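Local coordinates for kinesin-like protein KIF19 (Mus musculus, PDB 5GSZ) that walks toward microtubule plus ends and regulates the length of motile cilia by depolymerizing microtubules at ciliary tips, at residues Asn140-Glu145 against Val228-Arg233; His221-Val226 against Arg245-Asp250. One frame throughout, in Å; residues are numbered along the deposited sequence.

Contact 1 (Asn140-Glu145 against Val228-Arg233); sequences NDMEYE and VRQRSR
The guanidinium of Arg233 carries Glu143 CG over one face, 3.5 Å above its plane and centred on it. Glu143 OE2 lies well out of that plane and no N-H points at it, so its long ion pair with Arg233 NH1 is one of charge alone. Glu143 OE1 instead comes to the guanidinium edge of Arg231, again in a long salt bridge, 3.7 Å to Arg231 NE. At the edge of the Arg229 guanidinium sits Glu145 OE1, which takes the N-H of Arg229 NH2 on its syn lone pair in a hydrogen-bonded salt bridge. The Tyr144 ring has Val228 CG1 at its edge, 3.9 Å from Tyr144 CD2. Gln230, with CG anti to its backbone N (chi1 -169°), runs alongside the tyrosine in the same direction, and its amide NE2 donates to Tyr144 OH at 3.1 Å. That hydroxyl also bonds Thr138 OG1. Met142 CE lies 3.3 Å from Gln230 NE2.

Backbone bonds zip the two antiparallel strands together: Glu143 and Arg231 exchange a pair, as do Glu145 and Arg229. Glu143 N meets Arg231 O at 2.9 Å, nearly along the C=O axis. Beyond the strand end, Arg233 N bonds Asp141 O at 3.0 Å, while Arg233 NE, held by Ser139 O, reaches Met142 O only weakly. The sheet thus has a charged face, Glu143, Glu145, Arg229 and Arg231, and another with Tyr144 and Gln230. On this second face Tyr144 packs on Ile135 of helix 123-136 and Ile93 of helix 89-93. Within the sheet, Gln230 pairs through its backbone with Arg242 of strand 242-250, on the side away from 142-145.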
loop_
_atom_site.group_PDB
_atom_site.type_symbol
_atom_site.label_atom_id
_atom_site.label_comp_id
_atom_site.label_asym_id
_atom_site.label_seq_id
_atom_site.Cartn_x
_atom_site.Cartn_y
_atom_site.Cartn_z
ATOM N N ASN A 140 -20.978 17.907 15.567
ATOM C CA ASN A 140 -21.851 19.019 15.911
ATOM C C ASN A 140 -22.728 19.355 14.717
ATOM O O ASN A 140 -23.954 19.475 14.834
ATOM C CB ASN A 140 -21.009 20.238 16.334
ATOM C CG ASN A 140 -19.932 20.620 15.283
ATOM O OD1 ASN A 140 -20.094 20.372 14.091
ATOM N ND2 ASN A 140 -18.843 21.231 15.735
ATOM N N ASP A 141 -22.095 19.464 13.539
ATOM C CA ASP A 141 -22.699 19.936 12.305
ATOM C C ASP A 141 -23.058 18.822 11.333
ATOM O O ASP A 141 -23.869 19.061 10.428
ATOM C CB ASP A 141 -21.752 20.906 11.589
ATOM C CG ASP A 141 -21.471 22.165 12.388
ATOM O OD1 ASP A 141 -22.262 22.508 13.290
ATOM O OD2 ASP A 141 -20.451 22.829 12.093
ATOM N N MET A 142 -22.477 17.626 11.485
ATOM C CA MET A 142 -22.526 16.593 10.457
ATOM C C MET A 142 -22.972 15.247 11.019
ATOM O O MET A 142 -22.708 14.912 12.178
ATOM C CB MET A 142 -21.162 16.421 9.801
ATOM C CG MET A 142 -20.589 17.670 9.161
ATOM S SD MET A 142 -21.505 18.250 7.710
ATOM C CE MET A 142 -20.265 19.325 6.994
ATOM N N GLU A 143 -23.649 14.471 10.174
ATOM C CA GLU A 143 -23.888 13.057 10.439
ATOM C C GLU A 143 -22.953 12.221 9.578
ATOM O O GLU A 143 -22.692 12.570 8.425
ATOM C CB GLU A 143 -25.344 12.661 10.170
ATOM C CG GLU A 143 -26.373 13.641 10.757
ATOM C CD GLU A 143 -27.753 13.548 10.099
ATOM O OE1 GLU A 143 -27.875 12.849 9.068
ATOM O OE2 GLU A 143 -28.693 14.191 10.626
ATOM N N TYR A 144 -22.436 11.130 10.149
ATOM C CA TYR A 144 -21.505 10.262 9.440
ATOM C C TYR A 144 -21.963 8.812 9.461
ATOM O O TYR A 144 -22.581 8.341 10.421
ATOM C CB TYR A 144 -20.076 10.335 9.995
ATOM C CG TYR A 144 -19.424 11.688 9.901
ATOM C CD1 TYR A 144 -19.664 12.664 10.844
ATOM C CD2 TYR A 144 -18.604 12.006 8.828
ATOM C CE1 TYR A 144 -19.052 13.924 10.747
ATOM C CE2 TYR A 144 -18.003 13.248 8.718
ATOM C CZ TYR A 144 -18.232 14.203 9.676
ATOM O OH TYR A 144 -17.633 15.429 9.571
ATOM N N GLU A 145 -21.658 8.124 8.363
ATOM C CA GLU A 145 -21.742 6.675 8.260
ATOM C C GLU A 145 -20.363 6.161 7.872
ATOM O O GLU A 145 -19.723 6.705 6.963
ATOM C CB GLU A 145 -22.798 6.236 7.234
ATOM C CG GLU A 145 -24.172 5.948 7.822
ATOM C CD GLU A 145 -25.222 5.645 6.755
ATOM O OE1 GLU A 145 -25.216 6.301 5.688
ATOM O OE2 GLU A 145 -26.041 4.722 6.977
ATOM N N VAL A 228 -16.911 6.642 3.933
ATOM C CA VAL A 228 -17.406 7.651 4.883
ATOM C C VAL A 228 -18.414 8.553 4.174
ATOM O O VAL A 228 -18.047 9.310 3.266
ATOM C CB VAL A 228 -16.280 8.504 5.494
ATOM C CG1 VAL A 228 -16.858 9.553 6.400
ATOM C CG2 VAL A 228 -15.296 7.641 6.270
ATOM N N ARG A 229 -19.670 8.496 4.591
ATOM C CA ARG A 229 -20.682 9.407 4.083
ATOM C C ARG A 229 -20.916 10.544 5.079
ATOM O O ARG A 229 -20.893 10.342 6.297
ATOM C CB ARG A 229 -21.983 8.665 3.779
ATOM C CG ARG A 229 -22.928 9.451 2.891
ATOM C CD ARG A 229 -23.844 8.541 2.131
ATOM N NE ARG A 229 -24.697 7.750 3.014
ATOM C CZ ARG A 229 -25.374 6.673 2.616
ATOM N NH1 ARG A 229 -25.283 6.273 1.353
ATOM N NH2 ARG A 229 -26.136 5.996 3.474
ATOM N N GLN A 230 -21.093 11.753 4.547
ATOM C CA GLN A 230 -21.175 12.982 5.328
ATOM C C GLN A 230 -22.342 13.798 4.803
ATOM O O GLN A 230 -22.316 14.248 3.651
ATOM C CB GLN A 230 -19.883 13.806 5.231
ATOM C CG GLN A 230 -19.789 14.958 6.227
ATOM C CD GLN A 230 -18.773 16.034 5.805
ATOM O OE1 GLN A 230 -18.501 16.205 4.617
ATOM N NE2 GLN A 230 -18.184 16.732 6.784
ATOM N N ARG A 231 -23.352 13.995 5.640
ATOM C CA ARG A 231 -24.445 14.892 5.315
ATOM C C ARG A 231 -24.609 15.902 6.443
ATOM O O ARG A 231 -24.278 15.634 7.601
ATOM C CB ARG A 231 -25.768 14.123 5.055
ATOM C CG ARG A 231 -26.587 13.833 6.295
ATOM C CD ARG A 231 -27.837 13.056 5.963
ATOM N NE ARG A 231 -27.512 11.693 5.561
ATOM C CZ ARG A 231 -27.704 11.226 4.333
ATOM N NH1 ARG A 231 -28.218 12.029 3.402
ATOM N NH2 ARG A 231 -27.377 9.972 4.036
ATOM N N SER A 232 -25.120 17.074 6.080
ATOM C CA SER A 232 -25.348 18.155 7.026
ATOM C C SER A 232 -26.551 17.867 7.915
ATOM O O SER A 232 -27.489 17.161 7.541
ATOM C CB SER A 232 -25.566 19.462 6.269
ATOM O OG SER A 232 -25.794 20.552 7.137
ATOM N N ARG A 233 -26.512 18.421 9.109
ATOM C CA ARG A 233 -27.639 18.341 10.016
ATOM C C ARG A 233 -28.641 19.465 9.787
ATOM O O ARG A 233 -29.748 19.409 10.334
ATOM C CB ARG A 233 -27.141 18.367 11.472
ATOM C CG ARG A 233 -26.277 17.189 11.877
ATOM C CD ARG A 233 -25.911 17.227 13.347
ATOM N NE ARG A 233 -25.165 16.031 13.721
ATOM C CZ ARG A 233 -25.731 14.879 14.052
ATOM N NH1 ARG A 233 -27.047 14.773 14.070
ATOM N NH2 ARG A 233 -24.983 13.839 14.356
#

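Contact 2 (His221-Val226 against Arg245-Asp250); sequences HAVLQV and RLFMID
Strands 220-232 and 242-250 form a beta hairpin in the central sheet of the kinesin motor domain, and this part of it leads to the nucleotide site. Six backbone bonds join the strands, in reciprocal pairs at Ala222 with Asp250, Leu224 with Met248 and Val226 with Leu246. The bond from Met248 N to Leu224 O, 2.7 Å, lies nearly along the C=O axis. On the face of Leu224 and Met248 the side chains run together, Met248 CE ending 3.6 Å from Leu224 CD2, and helix 123-136 packs there through Tyr124. The other face bears Val223, Gln225, Phe247 and Ile249. Val223 CG1 meets the edge of the Phe247 ring, 3.7 Å from Phe247 CD1. Gln225 takes the crowded first torsion, its CG between N and C (chi1 38°), which sends the extended chain alongside Phe247, with Gln225 CB 3.5 Å from Phe247 CE1. Its OE1 accepts Arg245 NH2 on a lone pair at 2.8 Å, and NE adds a weaker bond. Phe247 CZ stands 3.5 Å over the centre of the Arg245 guanidinium. An alanine at Gln225 would keep the CB contact with Phe247 but, without the two OE1 bonds, would probably leave Arg245 less well fixed. NH2 also bonds Ile179 O, so two neutral carbonyl oxygens hold it and would probably only partly offset the buried charge. At the strand end, Asp250 OD2 is bonded to Thr111 of the P-loop and salt-bridged to Arg206; with magnesium about 4 Å from its side chain, the carboxylate probably remains ionised.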
loop_
_atom_site.group_PDB
_atom_site.type_symbol
_atom_site.label_atom_id
_atom_site.label_comp_id
_atom_site.label_asym_id
_atom_site.label_seq_id
_atom_site.Cartn_x
_atom_site.Cartn_y
_atom_site.Cartn_z
ATOM N N HIS A 221 -2.405 -9.477 -2.427
ATOM C CA HIS A 221 -2.769 -8.101 -2.095
ATOM C C HIS A 221 -3.779 -8.115 -0.968
ATOM O O HIS A 221 -4.762 -8.859 -1.026
ATOM C CB HIS A 221 -3.409 -7.364 -3.267
ATOM C CG HIS A 221 -2.527 -7.185 -4.458
ATOM N ND1 HIS A 221 -1.228 -6.737 -4.369
ATOM C CD2 HIS A 221 -2.787 -7.321 -5.780
ATOM C CE1 HIS A 221 -0.712 -6.642 -5.581
ATOM N NE2 HIS A 221 -1.635 -6.997 -6.453
ATOM N N ALA A 222 -3.576 -7.277 0.036
ATOM C CA ALA A 222 -4.587 -7.098 1.070
ATOM C C ALA A 222 -5.130 -5.677 0.967
ATOM O O ALA A 222 -4.369 -4.708 0.994
ATOM C CB ALA A 222 -4.019 -7.397 2.456
ATOM N N VAL A 223 -6.436 -5.547 0.803
ATOM C CA VAL A 223 -7.039 -4.235 0.655
ATOM C C VAL A 223 -7.983 -4.007 1.819
ATOM O O VAL A 223 -8.920 -4.787 2.038
ATOM C CB VAL A 223 -7.771 -4.063 -0.681
ATOM C CG1 VAL A 223 -8.172 -2.613 -0.826
ATOM C CG2 VAL A 223 -6.878 -4.504 -1.866
ATOM N N LEU A 224 -7.719 -2.951 2.570
ATOM C CA LEU A 224 -8.644 -2.433 3.562
ATOM C C LEU A 224 -9.244 -1.139 3.002
ATOM O O LEU A 224 -8.515 -0.179 2.701
ATOM C CB LEU A 224 -7.922 -2.205 4.893
ATOM C CG LEU A 224 -8.828 -1.685 6.002
ATOM C CD1 LEU A 224 -9.762 -2.779 6.404
ATOM C CD2 LEU A 224 -8.022 -1.207 7.189
ATOM N N GLN A 225 -10.558 -1.125 2.804
ATOM C CA GLN A 225 -11.227 0.081 2.342
ATOM C C GLN A 225 -12.211 0.573 3.386
ATOM O O GLN A 225 -12.898 -0.217 4.030
ATOM C CB GLN A 225 -11.927 -0.115 1.005
ATOM C CG GLN A 225 -12.587 -1.437 0.787
ATOM C CD GLN A 225 -13.692 -1.318 -0.260
ATOM O OE1 GLN A 225 -14.210 -0.210 -0.516
ATOM N NE2 GLN A 225 -14.029 -2.444 -0.904
ATOM N N VAL A 226 -12.227 1.888 3.566
ATOM C CA VAL A 226 -13.089 2.568 4.517
ATOM C C VAL A 226 -13.891 3.604 3.750
ATOM O O VAL A 226 -13.313 4.489 3.111
ATOM C CB VAL A 226 -12.290 3.248 5.638
ATOM C CG1 VAL A 226 -13.247 3.874 6.657
ATOM C CG2 VAL A 226 -11.348 2.271 6.279
ATOM N N ARG A 245 -13.672 7.921 0.218
ATOM C CA ARG A 245 -13.302 6.519 0.151
ATOM C C ARG A 245 -11.795 6.422 0.335
ATOM O O ARG A 245 -11.034 6.935 -0.489
ATOM C CB ARG A 245 -13.761 5.912 -1.165
ATOM C CG ARG A 245 -14.100 4.458 -1.043
ATOM C CD ARG A 245 -14.654 3.909 -2.336
ATOM N NE ARG A 245 -14.870 2.473 -2.215
ATOM C CZ ARG A 245 -15.080 1.666 -3.252
ATOM N NH1 ARG A 245 -15.093 2.173 -4.481
ATOM N NH2 ARG A 245 -15.257 0.353 -3.063
ATOM N N LEU A 246 -11.369 5.805 1.439
ATOM C CA LEU A 246 -9.961 5.572 1.722
ATOM C C LEU A 246 -9.631 4.114 1.425
ATOM O O LEU A 246 -10.388 3.214 1.793
ATOM C CB LEU A 246 -9.615 5.921 3.176
ATOM C CG LEU A 246 -8.210 5.471 3.621
ATOM C CD1 LEU A 246 -7.094 6.161 2.823
ATOM C CD2 LEU A 246 -7.988 5.635 5.107
ATOM N N PHE A 247 -8.515 3.890 0.737
ATOM C CA PHE A 247 -8.017 2.555 0.437
ATOM C C PHE A 247 -6.643 2.387 1.052
ATOM O O PHE A 247 -5.765 3.231 0.840
ATOM C CB PHE A 247 -7.911 2.307 -1.062
ATOM C CG PHE A 247 -9.205 1.961 -1.712
ATOM C CD1 PHE A 247 -9.672 0.665 -1.696
ATOM C CD2 PHE A 247 -9.948 2.927 -2.364
ATOM C CE1 PHE A 247 -10.863 0.349 -2.313
ATOM C CE2 PHE A 247 -11.131 2.602 -2.979
ATOM C CZ PHE A 247 -11.584 1.319 -2.952
ATOM N N MET A 248 -6.455 1.294 1.794
ATOM C CA MET A 248 -5.187 1.019 2.470
ATOM C C MET A 248 -4.717 -0.367 2.055
ATOM O O MET A 248 -5.341 -1.377 2.407
ATOM C CB MET A 248 -5.328 1.148 3.987
ATOM C CG MET A 248 -5.472 2.599 4.412
ATOM S SD MET A 248 -5.572 2.902 6.196
ATOM C CE MET A 248 -7.179 2.211 6.565
ATOM N N ILE A 249 -3.625 -0.418 1.299
ATOM C CA ILE A 249 -3.269 -1.612 0.550
ATOM C C ILE A 249 -1.911 -2.129 0.990
ATOM O O ILE A 249 -0.932 -1.374 1.043
ATOM C CB ILE A 249 -3.302 -1.347 -0.959
ATOM C CG1 ILE A 249 -4.721 -0.922 -1.345
ATOM C CG2 ILE A 249 -2.857 -2.604 -1.715
ATOM C CD1 ILE A 249 -4.808 -0.204 -2.667
ATOM N N ASP A 250 -1.877 -3.426 1.317
ATOM C CA ASP A 250 -0.675 -4.218 1.530
ATOM C C ASP A 250 -0.440 -5.031 0.258
ATOM O O ASP A 250 -1.062 -6.074 0.061
ATOM C CB ASP A 250 -0.862 -5.118 2.744
ATOM C CG ASP A 250 0.416 -5.856 3.138
ATOM O OD1 ASP A 250 1.515 -5.451 2.705
ATOM O OD2 ASP A 250 0.317 -6.849 3.892
#

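Both contacts lie in one mixed sheet and share strand 220-232, which contact 1 pairs with strand 142-154 and contact 2 with strand 242-250. Their centres are 22 Å apart, and their segments alternate along the chain: 140-145, 221-226, 228-233, 245-250. The centre of contact 2 is about 7 Å from the centre of the chain, and the contact reaches the Mg-ADP site; that of contact 1 is about 28 Å from it, at the surface and away from the nucleotide. A single residue separates 221-226 from 228-233 on the shared strand. The same long strand therefore runs from the nucleotide end of the motor domain core to the surface at its far end, with helix 123-136 packing against both contacts.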